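Long-range contacts in malyl-CoA lyase/beta-methylmalyl-CoA lyase (Methylobacterium extorquens, PDB 5UGR), which belongs to the HpcH/HpaI aldolase/citrate lyase family of TIM-barrel enzymes and binds a magnesium ion: residues L158-F163 against L222-P228; F163-A169 against W206-Q210; G237-A241 against G252-I256. One frame throughout, in Å; residues are numbered along the deposited sequence. Where two conformers were deposited one is given.

Contact 1: L158-F163 against L222-P228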
# COMPACT_ATOMS: atom_id res chain seq x y z
N LEU A 158 4.48 -21.66 -1.80
CA LEU A 158 3.47 -21.83 -0.79
C LEU A 158 2.31 -22.66 -1.33
O LEU A 158 1.76 -22.38 -2.40
CB LEU A 158 2.98 -20.46 -0.29
CG LEU A 158 2.05 -20.47 0.92
CD1 LEU A 158 2.69 -21.17 2.11
CD2 LEU A 158 1.71 -19.02 1.30
N GLU A 159 1.95 -23.69 -0.57
CA GLU A 159 0.89 -24.62 -0.89
C GLU A 159 -0.28 -24.71 0.07
O GLU A 159 -1.37 -25.13 -0.34
CB GLU A 159 1.41 -26.06 -1.03
CG GLU A 159 2.55 -26.22 -2.01
CD GLU A 159 2.99 -27.69 -2.15
OE1 GLU A 159 4.16 -27.89 -2.60
OE2 GLU A 159 2.18 -28.59 -1.80
N ALA A 160 -0.09 -24.32 1.33
CA ALA A 160 -1.05 -24.70 2.39
C ALA A 160 -0.82 -23.82 3.61
O ALA A 160 0.30 -23.36 3.84
CB ALA A 160 -0.85 -26.15 2.76
N MET A 161 -1.89 -23.64 4.39
CA MET A 161 -1.80 -22.98 5.69
C MET A 161 -2.49 -23.88 6.71
O MET A 161 -3.59 -24.40 6.43
CB MET A 161 -2.49 -21.60 5.70
CG MET A 161 -2.24 -20.71 4.49
SD MET A 161 -3.00 -19.06 4.59
CE MET A 161 -1.45 -18.20 4.55
N SER A 162 -1.83 -24.03 7.88
CA SER A 162 -2.45 -24.72 8.99
C SER A 162 -2.84 -23.73 10.08
O SER A 162 -2.04 -22.85 10.40
CB SER A 162 -1.49 -25.74 9.62
OG SER A 162 -1.35 -26.93 8.83
N PHE A 163 -4.06 -23.92 10.65
CA PHE A 163 -4.54 -23.13 11.78
C PHE A 163 -4.05 -23.76 13.06
O PHE A 163 -4.58 -24.78 13.51
CB PHE A 163 -6.02 -22.98 11.72
CG PHE A 163 -6.61 -22.32 12.90
CD1 PHE A 163 -6.11 -21.11 13.33
CD2 PHE A 163 -7.60 -22.97 13.68
CE1 PHE A 163 -6.62 -20.52 14.49
CE2 PHE A 163 -8.13 -22.35 14.81
CZ PHE A 163 -7.62 -21.16 15.22
N LEU A 222 -4.40 -22.04 -2.14
CA LEU A 222 -3.77 -22.88 -1.11
C LEU A 222 -4.74 -23.85 -0.45
O LEU A 222 -5.94 -23.63 -0.42
CB LEU A 222 -3.17 -21.99 -0.03
CG LEU A 222 -2.33 -20.80 -0.48
CD1 LEU A 222 -1.84 -19.98 0.70
CD2 LEU A 222 -1.19 -21.21 -1.38
N ARG A 223 -4.19 -24.90 0.19
CA ARG A 223 -4.96 -25.85 0.99
C ARG A 223 -5.19 -25.30 2.40
O ARG A 223 -4.19 -25.03 3.08
CB ARG A 223 -4.24 -27.19 1.07
CG ARG A 223 -3.88 -27.84 -0.25
CD ARG A 223 -3.29 -29.21 -0.06
NE ARG A 223 -1.95 -29.25 0.48
CZ ARG A 223 -0.83 -29.13 -0.24
NH1 ARG A 223 0.37 -29.27 0.38
NH2 ARG A 223 -0.88 -28.83 -1.54
N PRO A 224 -6.45 -25.19 2.86
CA PRO A 224 -6.70 -24.82 4.25
C PRO A 224 -6.78 -26.08 5.12
O PRO A 224 -7.63 -26.96 4.89
CB PRO A 224 -8.07 -24.14 4.19
CG PRO A 224 -8.70 -24.49 2.88
CD PRO A 224 -7.71 -25.28 2.07
N ILE A 225 -5.91 -26.09 6.15
CA ILE A 225 -5.74 -27.26 7.03
C ILE A 225 -6.00 -26.83 8.46
O ILE A 225 -5.49 -25.80 8.93
CB ILE A 225 -4.30 -27.85 6.92
CG1 ILE A 225 -3.91 -28.08 5.45
CG2 ILE A 225 -4.21 -29.11 7.76
CD1 ILE A 225 -4.75 -29.06 4.70
N ASP A 226 -6.80 -27.64 9.19
CA ASP A 226 -7.08 -27.35 10.59
C ASP A 226 -6.03 -28.01 11.46
O ASP A 226 -5.54 -29.11 11.13
CB ASP A 226 -8.48 -27.89 10.93
CG ASP A 226 -9.03 -27.39 12.25
OD1 ASP A 226 -8.64 -26.27 12.68
OD2 ASP A 226 -9.80 -28.18 12.87
N GLY A 227 -5.72 -27.40 12.59
CA GLY A 227 -4.64 -27.83 13.45
C GLY A 227 -5.03 -28.91 14.49
O GLY A 227 -5.98 -29.68 14.27
N PRO A 228 -4.32 -28.95 15.60
CA PRO A 228 -4.43 -30.06 16.53
C PRO A 228 -5.68 -30.01 17.39
O PRO A 228 -6.21 -28.92 17.65
CB PRO A 228 -3.17 -29.91 17.40
CG PRO A 228 -2.91 -28.41 17.37
CD PRO A 228 -3.28 -27.97 15.99
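Strands 158-163 and 223-226 run parallel as the sixth and seventh staves of the TIM barrel, their axes 4.7 Å apart at closest and inclined by 21°. Four backbone hydrogen bonds join them in the alternating parallel pattern: Arg223 N to Glu159 O (2.9 Å), Met161 N to Arg223 O (3.0 Å), Ile225 N to Met161 O (2.9 Å) and Phe163 N to Ile225 O (2.9 Å). Side chains alternate between two faces. Ala160, Ser162, Arg223 and Ile225 share the face where Ser162 and Ile225 also meet Glu17 of strand 16-21; Met161, Phe163, Pro224 and Asp226 share the other, packed against helix 207-220. At the N-terminal end Leu222 CD1 touches both Leu158 CD2 (3.7 Å) and Met161 CG (3.9 Å). Glu159 and Arg223 form a buried salt bridge; Arg12 is a second cation for Glu159, and His14 accepts from Arg223 NE. Both terminal nitrogens of Arg223 reach one carboxylate oxygen, Glu159 OE2, NH1 at 2.9 Å and NH2 at 3.1 Å.

Contact 2: F163-A169 against W206-Q210. With MG (magnesium ion), chain B.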
# COMPACT_ATOMS: atom_id res chain seq x y z
N PHE A 163 -4.06 -23.92 10.65
CA PHE A 163 -4.54 -23.13 11.78
C PHE A 163 -4.05 -23.76 13.06
O PHE A 163 -4.58 -24.78 13.51
CB PHE A 163 -6.02 -22.98 11.72
CG PHE A 163 -6.61 -22.32 12.90
CD1 PHE A 163 -6.11 -21.11 13.33
CD2 PHE A 163 -7.60 -22.97 13.68
CE1 PHE A 163 -6.62 -20.52 14.49
CE2 PHE A 163 -8.13 -22.35 14.81
CZ PHE A 163 -7.62 -21.16 15.22
N GLY A 164 -3.05 -23.12 13.68
CA GLY A 164 -2.48 -23.61 14.94
C GLY A 164 -3.30 -23.16 16.12
O GLY A 164 -2.96 -22.17 16.79
N VAL A 165 -4.38 -23.87 16.39
CA VAL A 165 -5.39 -23.41 17.35
C VAL A 165 -4.87 -23.15 18.75
O VAL A 165 -5.29 -22.19 19.39
CB VAL A 165 -6.65 -24.33 17.32
CG1 VAL A 165 -6.29 -25.73 17.80
CG2 VAL A 165 -7.78 -23.71 18.14
N ALA A 166 -4.00 -24.02 19.26
CA ALA A 166 -3.57 -23.83 20.66
C ALA A 166 -2.63 -22.65 20.83
O ALA A 166 -2.75 -21.81 21.77
CB ALA A 166 -2.92 -25.10 21.19
N ASP A 167 -1.71 -22.51 19.88
CA ASP A 167 -0.80 -21.35 19.88
C ASP A 167 -1.53 -20.05 19.55
O ASP A 167 -1.21 -18.98 20.11
CB ASP A 167 0.51 -21.60 19.14
CG ASP A 167 1.46 -22.51 19.95
OD1 ASP A 167 1.29 -22.60 21.18
OD2 ASP A 167 2.41 -23.04 19.36
N TYR A 168 -2.55 -20.16 18.69
CA TYR A 168 -3.37 -19.00 18.42
C TYR A 168 -4.13 -18.55 19.68
O TYR A 168 -4.19 -17.35 20.00
CB TYR A 168 -4.35 -19.27 17.28
CG TYR A 168 -5.33 -18.19 17.00
CD1 TYR A 168 -4.98 -17.11 16.24
CD2 TYR A 168 -6.61 -18.25 17.51
CE1 TYR A 168 -5.89 -16.11 15.95
CE2 TYR A 168 -7.54 -17.23 17.25
CZ TYR A 168 -7.17 -16.17 16.47
OH TYR A 168 -8.07 -15.17 16.16
N ALA A 169 -4.71 -19.52 20.39
CA ALA A 169 -5.37 -19.22 21.66
C ALA A 169 -4.42 -18.52 22.62
O ALA A 169 -4.77 -17.56 23.26
CB ALA A 169 -5.93 -20.51 22.24
N TRP A 206 -13.49 -20.55 17.37
CA TRP A 206 -12.52 -20.51 16.29
C TRP A 206 -13.13 -20.14 14.94
O TRP A 206 -12.42 -20.17 13.93
CB TRP A 206 -11.73 -21.84 16.20
CG TRP A 206 -11.39 -22.42 17.54
CD1 TRP A 206 -11.88 -23.59 18.06
CD2 TRP A 206 -10.64 -21.78 18.59
NE1 TRP A 206 -11.41 -23.75 19.34
CE2 TRP A 206 -10.65 -22.65 19.69
CE3 TRP A 206 -9.89 -20.62 18.67
CZ2 TRP A 206 -10.02 -22.33 20.90
CZ3 TRP A 206 -9.28 -20.31 19.88
CH2 TRP A 206 -9.36 -21.16 20.96
N LEU A 207 -14.42 -19.79 14.91
CA LEU A 207 -15.12 -19.47 13.66
C LEU A 207 -14.41 -18.35 12.92
O LEU A 207 -14.14 -18.46 11.71
CB LEU A 207 -16.58 -19.10 13.96
CG LEU A 207 -17.47 -18.82 12.76
CD1 LEU A 207 -18.93 -19.11 13.12
CD2 LEU A 207 -17.32 -17.41 12.20
N PHE A 208 -14.10 -17.26 13.62
CA PHE A 208 -13.47 -16.15 12.94
C PHE A 208 -12.12 -16.51 12.32
O PHE A 208 -11.86 -16.28 11.13
CB PHE A 208 -13.36 -14.94 13.89
CG PHE A 208 -12.73 -13.73 13.21
CD1 PHE A 208 -11.33 -13.53 13.19
CD2 PHE A 208 -13.52 -12.82 12.55
CE1 PHE A 208 -10.78 -12.44 12.58
CE2 PHE A 208 -12.95 -11.73 11.92
CZ PHE A 208 -11.59 -11.52 11.94
N ALA A 209 -11.28 -17.12 13.14
CA ALA A 209 -9.97 -17.53 12.71
C ALA A 209 -10.00 -18.50 11.53
O ALA A 209 -9.29 -18.33 10.53
CB ALA A 209 -9.21 -18.16 13.87
N GLN A 210 -10.83 -19.53 11.67
CA GLN A 210 -10.92 -20.55 10.60
C GLN A 210 -11.44 -19.98 9.29
O GLN A 210 -10.91 -20.26 8.23
CB GLN A 210 -11.81 -21.72 11.06
CG GLN A 210 -11.08 -22.61 12.09
CD GLN A 210 -11.94 -23.77 12.53
OE1 GLN A 210 -13.14 -23.66 12.64
NE2 GLN A 210 -11.31 -24.89 12.80
MG MG B . 3.26 -23.66 17.65
O HOH W 1 1.73 -24.98 17.18
O HOH W 2 4.94 -22.47 18.17
O HOH W 3 4.28 -24.25 15.96
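Just past the C-terminal end of a TIM-barrel strand, the chain turns at Gly164, the N-cap and the centre of an inverse gamma turn, into helix 165-172, which packs on the start of helix 207-220 without a hydrogen bond between the two segments. Trp206, the N-cap of the second helix, presents a broad indole as the main surface. The bump that meets it is Val165: CG2 sits over the six-membered ring, 3.5 Å from its centroid and 18° off the normal, a CH-pi contact. Ala169, one helical turn on, brings CB to 3.7 Å from Trp206 CH2, and Tyr168 approaches the same indole with its ring edge, CD2 lying 4.1 Å from Trp206 CZ3. The methyl of Ala209 fills the corner formed by the Phe163 and Tyr168 rings, with CB 3.6 Å from Phe163 CE1 and, in an off-centre CH-pi contact, 4.2 Å from the Tyr168 centroid. Phe163 also packs along Trp206 CB and Gln210 CG. Gly181 receives the indole NH, while Gln210 hydrogen-bonds to Asp226. Phe208 and Leu207 face other subunits, Phe208 meeting its counterparts edge-to-face. Asp167 takes no part in this packing: it completes the magnesium site with Asp45, Glu140 and three waters, and its OD1 makes a salt bridge to Arg301 of the second subunit. Asp167 OD2 lies 2.0 Å from the ion MG.

Contact 3: G237-A241 against G252-I256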
# COMPACT_ATOMS: atom_id res chain seq x y z
N GLY A 237 -15.69 -35.76 19.75
CA GLY A 237 -15.34 -34.37 19.67
C GLY A 237 -14.38 -34.06 18.52
O GLY A 237 -14.50 -33.02 17.84
N TYR A 238 -13.41 -34.94 18.27
CA TYR A 238 -12.50 -34.77 17.13
C TYR A 238 -13.32 -34.73 15.86
O TYR A 238 -13.11 -33.84 15.00
CB TYR A 238 -11.46 -35.88 17.06
CG TYR A 238 -10.48 -35.72 15.96
CD1 TYR A 238 -10.76 -36.11 14.65
CD2 TYR A 238 -9.25 -35.11 16.18
CE1 TYR A 238 -9.85 -35.90 13.62
CE2 TYR A 238 -8.34 -34.89 15.14
CZ TYR A 238 -8.63 -35.30 13.87
OH TYR A 238 -7.74 -35.06 12.84
N THR A 239 -14.19 -35.73 15.69
CA THR A 239 -14.97 -35.88 14.47
C THR A 239 -15.89 -34.66 14.28
O THR A 239 -16.03 -34.15 13.16
CB THR A 239 -15.76 -37.18 14.48
OG1 THR A 239 -14.82 -38.27 14.45
CG2 THR A 239 -16.65 -37.30 13.28
N SER A 240 -16.50 -34.18 15.36
CA SER A 240 -17.32 -32.97 15.26
C SER A 240 -16.49 -31.78 14.77
O SER A 240 -16.89 -31.05 13.86
CB SER A 240 -17.98 -32.64 16.61
OG SER A 240 -18.54 -31.35 16.61
N ALA A 241 -15.33 -31.56 15.37
CA ALA A 241 -14.47 -30.46 14.98
C ALA A 241 -14.04 -30.58 13.50
O ALA A 241 -14.02 -29.59 12.75
CB ALA A 241 -13.22 -30.41 15.85
N GLY A 252 -8.20 -30.74 5.29
CA GLY A 252 -7.61 -31.75 6.17
C GLY A 252 -7.40 -31.24 7.56
O GLY A 252 -7.72 -30.07 7.86
N LYS A 253 -6.90 -32.12 8.43
CA LYS A 253 -6.70 -31.79 9.84
C LYS A 253 -5.52 -32.57 10.39
O LYS A 253 -5.18 -33.70 9.94
CB LYS A 253 -7.95 -32.11 10.68
CG LYS A 253 -7.94 -31.65 12.13
CD LYS A 253 -9.29 -31.77 12.81
CE LYS A 253 -9.26 -31.43 14.28
NZ LYS A 253 -8.71 -30.06 14.50
N TRP A 254 -4.88 -31.93 11.39
CA TRP A 254 -3.79 -32.60 12.06
C TRP A 254 -4.26 -33.82 12.86
O TRP A 254 -5.33 -33.84 13.43
CB TRP A 254 -3.05 -31.67 13.02
CG TRP A 254 -2.27 -30.58 12.36
CD1 TRP A 254 -2.45 -30.02 11.10
CD2 TRP A 254 -1.23 -29.83 12.98
NE1 TRP A 254 -1.55 -29.01 10.91
CE2 TRP A 254 -0.79 -28.86 12.05
CE3 TRP A 254 -0.64 -29.90 14.22
CZ2 TRP A 254 0.22 -27.97 12.36
CZ3 TRP A 254 0.36 -29.03 14.54
CH2 TRP A 254 0.78 -28.05 13.63
N ALA A 255 -3.33 -34.77 12.94
CA ALA A 255 -3.37 -35.88 13.88
C ALA A 255 -2.14 -35.75 14.78
O ALA A 255 -1.00 -35.70 14.31
CB ALA A 255 -3.40 -37.22 13.16
N ILE A 256 -2.38 -35.69 16.07
CA ILE A 256 -1.29 -35.66 17.05
C ILE A 256 -1.31 -36.90 17.94
O ILE A 256 -0.53 -37.01 18.88
CB ILE A 256 -1.23 -34.34 17.87
CG1 ILE A 256 -2.49 -34.10 18.66
CG2 ILE A 256 -0.93 -33.13 16.99
CD1 ILE A 256 -2.29 -33.03 19.74
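Tyr238 extends from helix 235-248 with chi1 t (-177°) and chi2 -83°, a conformation that carries its hydroxyl across to strand 252-255, the last strand of the barrel. The helix segment runs at 151° to the strand with axes 10.7 Å apart, within the beta-alpha-beta unit formed by strand 223-226, helix 235-248 and strand 252-255, and the long side chains of Tyr238 and Lys253 span the gap. Tyr238 OH donates a hydrogen bond to Trp254 O (2.8 Å). Lys253 is t at chi1, chi2 and chi3, then bends at chi4 (56°, p); its CE lies over the Tyr238 ring, 4.1 Å from the centroid, in a CH-pi contact, and 4.4 Å from Ala241 CB. Trp254 has chi1 m (-69°), and its indole leads away from the helix to hydrogen-bond to Ser162. Lys253 NZ makes a salt bridge to Asp226 and a hydrogen bond to Gly227 O. The tyrosine thus combines one polar tie to the strand backbone with an apolar face for Lys253 CE, while the lysine charge is met by Asp226.

Overall arrangement
Contacts 1 and 3 lie on consecutive parts of one closed eight-stranded barrel: contact 1 pairs strands 158-163 and 223-226, and contact 3, which follows in series once contact 1 has closed, packs helix 235-248 on the next strand, 252-255. Contact 2 is nested in the loop that contact 1 closes, and shares Phe163 with it. The centres are 12 to 13 Å apart in every pairing. Asp226 connects all three: OD1 lies 3.0 Å from Gln210 NE2 of contact 2, and OD2 makes a 2.7 Å salt bridge with Lys253 NZ of contact 3. Contacts 2 and 3 do not touch. Together they join successive strand-and-helix units close to the magnesium site, to which contact 2 contributes Asp167 beside Asp45 and Glu140.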